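Local coordinates for SAP-like pentraxin (Limulus polyphemus, PDB 3FLT), which binds phosphoethanolamine through calcium ions and is a pentraxin that assembles into octameric rings, probably serving to recognise phosphoethanolamine-bearing surfaces, at the phosphoric acid mono-(2-amino-ethyl) ester site and the interface of chains A and B. Residues are numbered along the deposited sequence; one frame, centred on the assembly and turned at random. Chains: chain A/B, SAP-like pentraxin.

Contact 1: the phosphoric acid mono-(2-amino-ethyl) ester site. Residues chain A 49, 59-60, 79, 85, 145-147, 154, 157. With OPE (phosphoric acid mono-(2-amino-ethyl) ester), chain F; CA (calcium ion), chain C; CA (calcium ion), chain D; CA (calcium ion), chain E.
A:Glu145 has CG anti to the backbone N (chi1 -157°) and then bends at chi2 (-70°), which sets its carboxylate between two calcium ions, whereas A:Glu157 runs on extended (chi2 -167°), so that OE1 reaches the chain D ion while OE2 faces the ligand amine. The carboxylate of A:Glu145 chelates the chain C calcium, and OE1 also bonds the chain D calcium at 2.4 Å. A:Asp147 mirrors this, chelating the chain D ion and bridging through OD1 to the chain C ion. The two calcium ions lie 3.8 Å apart, and the presumed negative charge of the shared carboxylates probably offsets their repulsion. The chain C ion is also bound by the backbone O of A:Gln146, OD1 of A:Asn60, OD2 of A:Asp59 and phosphate O2 of OPE. Phosphate O1 of OPE bonds the chain D calcium at 2.3 Å, so the phosphate spans the pair. For a third calcium, chain E, the modelled ligands are A:Glu154 OE2 and OPE O1; its shell is probably incomplete, and as the protein binds two calcium ions per subunit, it may come from crystallisation.

An amide suits position 60: its oxygen binds metal while A:Asn60 ND2 donates to OPE O2 at 3.1 Å, nearly in the amide plane. ND2 also donates to A:Gln79 OE1, and A:Gln79 NE2 to A:Asn85 OD1; both acceptors are met from above their carbonyl planes, and the chain probably fixes the amide rotations. The amine nitrogen, OPE N, donates to A:Tyr49 OH at 2.6 Å and to A:Glu157 OE2 from above the carboxylate plane. A:Asn85 ND2 donates to the same phenol oxygen. This calcium-dependent pentraxin pocket thus recognises phosphoethanolamine at both ends.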
ATOM      1  N   TYR A  49     -33.392 -43.776  18.878  1.00 25.61           N
ATOM      2  CA  TYR A  49     -32.200 -43.439  19.649  1.00 25.71           C
ATOM      3  C   TYR A  49     -31.084 -43.057  18.700  1.00 24.62           C
ATOM      4  O   TYR A  49     -30.763 -43.806  17.774  1.00 23.89           O
ATOM      5  CB  TYR A  49     -31.773 -44.611  20.541  1.00 26.06           C
ATOM      6  CG  TYR A  49     -32.766 -44.875  21.645  1.00 26.81           C
ATOM      7  CD1 TYR A  49     -33.781 -45.825  21.490  1.00 27.25           C
ATOM      8  CD2 TYR A  49     -32.750 -44.110  22.808  1.00 26.28           C
ATOM      9  CE1 TYR A  49     -34.759 -46.000  22.467  1.00 26.37           C
ATOM     10  CE2 TYR A  49     -33.719 -44.276  23.787  1.00 27.44           C
ATOM     11  CZ  TYR A  49     -34.719 -45.218  23.609  1.00 27.27           C
ATOM     12  OH  TYR A  49     -35.689 -45.349  24.564  1.00 28.57           O
ATOM     13  N   ASP A  59     -25.427 -51.060  29.806  1.00 30.14           N
ATOM     14  CA  ASP A  59     -25.651 -50.805  28.389  1.00 28.64           C
ATOM     15  C   ASP A  59     -26.392 -49.484  28.147  1.00 26.68           C
ATOM     16  O   ASP A  59     -26.432 -48.981  27.024  1.00 26.77           O
ATOM     17  CB  ASP A  59     -26.426 -51.982  27.767  1.00 29.63           C
ATOM     18  CG  ASP A  59     -27.780 -52.213  28.431  1.00 32.81           C
ATOM     19  OD1 ASP A  59     -27.817 -52.465  29.662  1.00 34.41           O
ATOM     20  OD2 ASP A  59     -28.809 -52.141  27.721  1.00 32.14           O
ATOM     21  N   ASN A  60     -26.979 -48.925  29.199  1.00 24.25           N
ATOM     22  CA  ASN A  60     -27.700 -47.666  29.083  1.00 24.82           C
ATOM     23  C   ASN A  60     -27.005 -46.569  29.890  1.00 25.95           C
ATOM     24  O   ASN A  60     -27.617 -45.945  30.758  1.00 25.58           O
ATOM     25  CB  ASN A  60     -29.142 -47.814  29.580  1.00 23.84           C
ATOM     26  CG  ASN A  60     -29.992 -48.700  28.686  1.00 23.09           C
ATOM     27  OD1 ASN A  60     -29.472 -49.480  27.891  1.00 22.21           O
ATOM     28  ND2 ASN A  60     -31.310 -48.597  28.829  1.00 20.96           N
ATOM     29  N   GLN A  79     -31.464 -40.385  28.595  1.00 23.76           N
ATOM     30  CA  GLN A  79     -31.510 -41.426  29.601  1.00 24.73           C
ATOM     31  C   GLN A  79     -30.094 -41.627  30.136  1.00 25.07           C
ATOM     32  O   GLN A  79     -29.162 -41.808  29.360  1.00 25.46           O
ATOM     33  CB  GLN A  79     -32.037 -42.735  29.007  1.00 24.76           C
ATOM     34  CG  GLN A  79     -32.047 -43.893  30.004  1.00 24.75           C
ATOM     35  CD  GLN A  79     -32.581 -45.195  29.421  1.00 24.60           C
ATOM     36  OE1 GLN A  79     -32.337 -46.269  29.963  1.00 24.28           O
ATOM     37  NE2 GLN A  79     -33.320 -45.101  28.322  1.00 26.57           N
ATOM     38  N   ASN A  85     -36.485 -42.525  30.152  1.00 34.99           N
ATOM     39  CA  ASN A  85     -36.199 -41.462  29.202  1.00 35.20           C
ATOM     40  C   ASN A  85     -36.889 -40.180  29.643  1.00 34.71           C
ATOM     41  O   ASN A  85     -38.103 -40.151  29.835  1.00 34.22           O
ATOM     42  CB  ASN A  85     -36.660 -41.846  27.803  1.00 36.12           C
ATOM     43  CG  ASN A  85     -35.821 -42.938  27.213  1.00 38.51           C
ATOM     44  OD1 ASN A  85     -34.603 -42.807  27.109  1.00 42.06           O
ATOM     45  ND2 ASN A  85     -36.460 -44.030  26.824  1.00 41.10           N
ATOM     46  N   GLU A 145     -29.800 -48.583  19.353  1.00 26.84           N
ATOM     47  CA  GLU A 145     -29.711 -48.597  20.822  1.00 28.37           C
ATOM     48  C   GLU A 145     -29.096 -49.917  21.296  1.00 28.79           C
ATOM     49  O   GLU A 145     -29.676 -50.989  21.114  1.00 30.38           O
ATOM     50  CB  GLU A 145     -31.108 -48.413  21.426  1.00 27.62           C
ATOM     51  CG  GLU A 145     -31.138 -47.877  22.848  1.00 31.23           C
ATOM     52  CD  GLU A 145     -30.631 -48.869  23.883  1.00 33.38           C
ATOM     53  OE1 GLU A 145     -31.148 -50.006  23.917  1.00 32.98           O
ATOM     54  OE2 GLU A 145     -29.725 -48.507  24.673  1.00 35.55           O
ATOM     55  N   GLN A 146     -27.921 -49.833  21.907  1.00 28.89           N
ATOM     56  CA  GLN A 146     -27.213 -51.019  22.381  1.00 29.39           C
ATOM     57  C   GLN A 146     -27.808 -51.679  23.614  1.00 29.59           C
ATOM     58  O   GLN A 146     -28.188 -51.006  24.567  1.00 30.66           O
ATOM     59  CB  GLN A 146     -25.761 -50.679  22.720  1.00 28.44           C
ATOM     60  CG  GLN A 146     -24.962 -50.040  21.618  1.00 28.49           C
ATOM     61  CD  GLN A 146     -23.621 -49.540  22.119  1.00 28.50           C
ATOM     62  OE1 GLN A 146     -22.669 -50.307  22.273  1.00 27.21           O
ATOM     63  NE2 GLN A 146     -23.549 -48.245  22.398  1.00 29.27           N
ATOM     64  N   ASP A 147     -27.879 -53.005  23.594  1.00 29.43           N
ATOM     65  CA  ASP A 147     -28.348 -53.760  24.750  1.00 29.98           C
ATOM     66  C   ASP A 147     -27.142 -54.603  25.128  1.00 30.07           C
ATOM     67  O   ASP A 147     -27.177 -55.406  26.049  1.00 30.82           O
ATOM     68  CB  ASP A 147     -29.528 -54.666  24.398  1.00 28.33           C
ATOM     69  CG  ASP A 147     -30.817 -53.902  24.254  1.00 28.23           C
ATOM     70  OD1 ASP A 147     -31.075 -53.017  25.086  1.00 27.01           O
ATOM     71  OD2 ASP A 147     -31.580 -54.186  23.312  1.00 32.30           O
ATOM     72  N   GLU A 154     -32.543 -53.237  18.588  1.00 29.79           N
ATOM     73  CA  GLU A 154     -33.974 -53.484  18.442  1.00 30.61           C
ATOM     74  C   GLU A 154     -34.483 -52.524  17.363  1.00 30.59           C
ATOM     75  O   GLU A 154     -34.221 -51.329  17.430  1.00 30.94           O
ATOM     76  CB  GLU A 154     -34.691 -53.215  19.764  1.00 30.64           C
ATOM     77  CG  GLU A 154     -34.024 -53.871  20.960  1.00 33.95           C
ATOM     78  CD  GLU A 154     -34.963 -54.014  22.145  1.00 34.48           C
ATOM     79  OE1 GLU A 154     -36.005 -54.681  21.984  1.00 37.14           O
ATOM     80  OE2 GLU A 154     -34.668 -53.468  23.229  1.00 35.17           O
ATOM     81  N   GLU A 157     -36.365 -49.309  18.124  1.00 31.13           N
ATOM     82  CA  GLU A 157     -35.585 -48.332  18.883  1.00 30.81           C
ATOM     83  C   GLU A 157     -34.523 -47.658  18.012  1.00 30.69           C
ATOM     84  O   GLU A 157     -33.757 -46.820  18.484  1.00 31.82           O
ATOM     85  CB  GLU A 157     -34.909 -48.990  20.088  1.00 29.21           C
ATOM     86  CG  GLU A 157     -35.873 -49.734  20.997  1.00 31.66           C
ATOM     87  CD  GLU A 157     -35.261 -50.112  22.334  1.00 32.23           C
ATOM     88  OE1 GLU A 157     -34.208 -50.777  22.365  1.00 31.84           O
ATOM     89  OE2 GLU A 157     -35.842 -49.741  23.372  1.00 36.57           O
TER
HETATM   90  CA  OPE F 400     -34.094 -49.096  26.438  1.00 45.83           C
HETATM   91  CB  OPE F 400     -34.946 -47.872  26.812  1.00 47.19           C
HETATM   92  O1  OPE F 400     -33.757 -51.809  25.326  1.00 37.25           O
HETATM   93  O2  OPE F 400     -32.025 -51.011  26.980  1.00 39.49           O
HETATM   94  O3  OPE F 400     -33.679 -52.710  27.796  1.00 38.99           O
HETATM   95  O4  OPE F 400     -34.377 -50.209  27.319  1.00 42.17           O
HETATM   96  N   OPE F 400     -35.964 -47.628  25.736  1.00 48.36           N
HETATM   97  P   OPE F 400     -33.433 -51.429  26.854  1.00 37.51           P
HETATM   98 CA    CA C 301     -29.851 -50.722  25.869  1.00 28.85          CA
HETATM   99 CA    CA D 302     -32.500 -51.869  23.407  1.00 27.42          CA
HETATM  100 CA    CA E 303     -36.147 -52.543  24.742  1.00 46.97          CA

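Contact 2: the interface of chains A and B. Residues chain A 2-4, 7, 197, 211; chain B 2-4, 7, 197, 211.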
ATOM      1  N   VAL A   2     -15.443 -28.451  -0.068  1.00 51.05           N
ATOM      2  CA  VAL A   2     -16.464 -28.655   0.944  1.00 47.67           C
ATOM      3  C   VAL A   2     -15.717 -28.946   2.235  1.00 45.78           C
ATOM      4  O   VAL A   2     -14.655 -29.584   2.217  1.00 44.85           O
ATOM      5  CB  VAL A   2     -17.346 -29.864   0.602  1.00 47.04           C
ATOM      6  CG1 VAL A   2     -18.492 -29.974   1.591  1.00 46.21           C
ATOM      7  CG2 VAL A   2     -17.855 -29.734  -0.810  1.00 46.56           C
ATOM      8  N   ASP A   3     -16.247 -28.465   3.352  1.00 43.47           N
ATOM      9  CA  ASP A   3     -15.599 -28.724   4.622  1.00 41.76           C
ATOM     10  C   ASP A   3     -15.920 -30.154   5.050  1.00 39.30           C
ATOM     11  O   ASP A   3     -17.060 -30.618   4.949  1.00 37.66           O
ATOM     12  CB  ASP A   3     -16.062 -27.726   5.684  1.00 44.90           C
ATOM     13  CG  ASP A   3     -15.508 -28.047   7.068  1.00 48.84           C
ATOM     14  OD1 ASP A   3     -14.295 -28.346   7.191  1.00 50.43           O
ATOM     15  OD2 ASP A   3     -16.293 -27.992   8.038  1.00 51.82           O
ATOM     16  N   ILE A   4     -14.896 -30.852   5.512  1.00 36.44           N
ATOM     17  CA  ILE A   4     -15.032 -32.227   5.951  1.00 34.18           C
ATOM     18  C   ILE A   4     -16.174 -32.403   6.972  1.00 33.72           C
ATOM     19  O   ILE A   4     -16.708 -33.502   7.137  1.00 32.97           O
ATOM     20  CB  ILE A   4     -13.684 -32.702   6.555  1.00 33.55           C
ATOM     21  CG1 ILE A   4     -13.612 -34.220   6.589  1.00 31.48           C
ATOM     22  CG2 ILE A   4     -13.512 -32.144   7.959  1.00 34.38           C
ATOM     23  CD1 ILE A   4     -12.230 -34.722   6.892  1.00 31.25           C
ATOM     24  N   VAL A   7     -19.771 -33.720   5.815  1.00 23.82           N
ATOM     25  CA  VAL A   7     -19.996 -35.103   5.414  1.00 21.93           C
ATOM     26  C   VAL A   7     -21.189 -35.572   6.237  1.00 22.58           C
ATOM     27  O   VAL A   7     -21.327 -35.205   7.404  1.00 24.03           O
ATOM     28  CB  VAL A   7     -18.769 -36.003   5.727  1.00 19.24           C
ATOM     29  CG1 VAL A   7     -19.128 -37.453   5.548  1.00 17.53           C
ATOM     30  CG2 VAL A   7     -17.617 -35.655   4.813  1.00 17.24           C
ATOM     31  N   MET A 197     -15.732 -36.669  11.858  1.00 23.78           N
ATOM     32  CA  MET A 197     -14.724 -36.931  10.842  1.00 24.18           C
ATOM     33  C   MET A 197     -13.273 -36.838  11.333  1.00 27.01           C
ATOM     34  O   MET A 197     -12.334 -36.954  10.539  1.00 27.71           O
ATOM     35  CB  MET A 197     -14.944 -36.010   9.640  1.00 22.61           C
ATOM     36  CG  MET A 197     -16.294 -36.197   8.967  1.00 23.22           C
ATOM     37  SD  MET A 197     -16.716 -37.938   8.624  1.00 24.83           S
ATOM     38  CE  MET A 197     -15.837 -38.210   7.094  1.00 22.51           C
ATOM     39  N   ILE A 211     -23.137 -35.926   1.483  1.00 23.67           N
ATOM     40  CA  ILE A 211     -22.816 -34.553   1.864  1.00 24.84           C
ATOM     41  C   ILE A 211     -24.036 -33.757   2.340  1.00 25.23           C
ATOM     42  O   ILE A 211     -25.027 -33.661   1.630  1.00 26.37           O
ATOM     43  CB  ILE A 211     -22.178 -33.798   0.657  1.00 23.22           C
ATOM     44  CG1 ILE A 211     -20.835 -34.434   0.289  1.00 21.41           C
ATOM     45  CG2 ILE A 211     -21.984 -32.324   0.993  1.00 23.57           C
ATOM     46  CD1 ILE A 211     -19.764 -34.328   1.367  1.00 19.91           C
TER
ATOM     47  N   VAL B   2      -9.086 -30.095   7.726  1.00 51.05           N
ATOM     48  CA  VAL B   2      -8.602 -31.172   6.882  1.00 47.67           C
ATOM     49  C   VAL B   2      -9.452 -31.128   5.622  1.00 45.78           C
ATOM     50  O   VAL B   2     -10.648 -30.809   5.682  1.00 44.85           O
ATOM     51  CB  VAL B   2      -8.798 -32.536   7.560  1.00 47.04           C
ATOM     52  CG1 VAL B   2      -8.157 -33.632   6.729  1.00 46.21           C
ATOM     53  CG2 VAL B   2      -8.218 -32.495   8.950  1.00 46.56           C
ATOM     54  N   ASP B   3      -8.843 -31.420   4.481  1.00 43.47           N
ATOM     55  CA  ASP B   3      -9.599 -31.418   3.244  1.00 41.76           C
ATOM     56  C   ASP B   3     -10.416 -32.705   3.172  1.00 39.30           C
ATOM     57  O   ASP B   3      -9.929 -33.798   3.476  1.00 37.66           O
ATOM     58  CB  ASP B   3      -8.669 -31.301   2.036  1.00 44.90           C
ATOM     59  CG  ASP B   3      -9.412 -31.432   0.712  1.00 48.84           C
ATOM     60  OD1 ASP B   3     -10.490 -30.809   0.546  1.00 50.43           O
ATOM     61  OD2 ASP B   3      -8.909 -32.159  -0.171  1.00 51.82           O
ATOM     62  N   ILE B   4     -11.672 -32.560   2.782  1.00 36.44           N
ATOM     63  CA  ILE B   4     -12.582 -33.682   2.670  1.00 34.18           C
ATOM     64  C   ILE B   4     -11.994 -34.828   1.822  1.00 33.72           C
ATOM     65  O   ILE B   4     -12.405 -35.983   1.952  1.00 32.97           O
ATOM     66  CB  ILE B   4     -13.923 -33.189   2.064  1.00 33.55           C
ATOM     67  CG1 ILE B   4     -15.043 -34.174   2.357  1.00 31.48           C
ATOM     68  CG2 ILE B   4     -13.781 -32.998   0.561  1.00 34.38           C
ATOM     69  CD1 ILE B   4     -16.399 -33.609   2.046  1.00 31.25           C
ATOM     70  N   VAL B   7     -10.274 -37.993   3.565  1.00 23.82           N
ATOM     71  CA  VAL B   7     -11.050 -38.999   4.278  1.00 21.93           C
ATOM     72  C   VAL B   7     -10.614 -40.336   3.692  1.00 22.58           C
ATOM     73  O   VAL B   7     -10.366 -40.440   2.490  1.00 24.03           O
ATOM     74  CB  VAL B   7     -12.578 -38.815   4.059  1.00 19.24           C
ATOM     75  CG1 VAL B   7     -13.327 -40.009   4.584  1.00 17.53           C
ATOM     76  CG2 VAL B   7     -13.062 -37.569   4.764  1.00 17.24           C
ATOM     77  N   MET B 197     -15.752 -38.477  -2.030  1.00 23.78           N
ATOM     78  CA  MET B 197     -16.554 -37.724  -1.078  1.00 24.18           C
ATOM     79  C   MET B 197     -17.557 -36.749  -1.708  1.00 27.01           C
ATOM     80  O   MET B 197     -18.229 -35.993  -0.998  1.00 27.71           O
ATOM     81  CB  MET B 197     -15.641 -36.990  -0.091  1.00 22.61           C
ATOM     82  CG  MET B 197     -14.758 -37.919   0.727  1.00 23.22           C
ATOM     83  SD  MET B 197     -15.652 -39.317   1.481  1.00 24.83           S
ATOM     84  CE  MET B 197     -16.323 -38.549   2.946  1.00 22.51           C
ATOM     85  N   ILE B 211      -9.052 -40.901   8.565  1.00 23.67           N
ATOM     86  CA  ILE B 211      -8.348 -39.829   7.865  1.00 24.84           C
ATOM     87  C   ILE B 211      -6.972 -40.252   7.340  1.00 25.23           C
ATOM     88  O   ILE B 211      -6.140 -40.727   8.100  1.00 26.37           O
ATOM     89  CB  ILE B 211      -8.157 -38.605   8.813  1.00 23.22           C
ATOM     90  CG1 ILE B 211      -9.518 -38.012   9.187  1.00 21.41           C
ATOM     91  CG2 ILE B 211      -7.289 -37.545   8.145  1.00 23.57           C
ATOM     92  CD1 ILE B 211     -10.298 -37.424   8.018  1.00 19.91           C
TER
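The N-terminal segments of the two chains meet in an antiparallel beta bridge at A:Asp3 and B:Asp3, just ahead of the short 3-10 helices 4-6 from which the central isoleucines project. Two-fold symmetry repeats every contact with the chains exchanged, and the patch is apolar, with no polar pair of the two chains close enough to bond.

A:Ile4 has CG1 anti to the backbone N (chi1 -161°) and CD1 carried outward by an extended chi2 of 168°, a long reach that a branched, flexible-tipped isoleucine provides. CD1 of A:Ile4 meets CD1 of B:Ile211 tip to tip at 3.5 Å. CD1 of A:Ile4 also lies 3.7 Å from CG2 of B:Val7, the two side chains crossing obliquely. The isoleucines face each other too, CA of A:Ile4 lying 4.1 Å from CG1 of B:Ile4. The backbone O of B:Val2 packs beside CB of A:Ile4, so the main chain itself forms part of the wall.

Valine suits position 7 because its compact fork offers two methyls at once: CG2 of A:Val7 meets both B:Ile4 and B:Met197, while CG1 turns toward the same methionine. A:Met197 is bent at chi2 and chi3, and its unbranched chain can thus lay CE across the methyls of B:Val7 at about a right angle. B:Asp3 and its neighbours hide little of A:Asp3, consistent with a side chain turned away from the apolar patch. The contact probably joins subunits of two stacked octamers, although a crystal by itself does not prove such pairing in solution. A:Ile211 ends the seam, its CD1 set 3.3 Å from the backbone O of B:Met197.

The C-alpha centres of contact 1 and contact 2 lie about 29 Å apart, and they share neither residues nor secondary-structure elements. Contact 1 draws on strands 48-55, 60-60 and 73-80, the 3-10 helix 155-157 and neighbouring loops, whereas contact 2 uses the chain start, the 3-10 helix 4-6, strands 7-11 and 207-211 and the loop at A:Met197. One is polar and metal-rich, the other apolar. Their separation means that pairing of chains need not obstruct the ligand pocket, and repeated copies would give the assembly many binding sites, which could favour multivalent attachment.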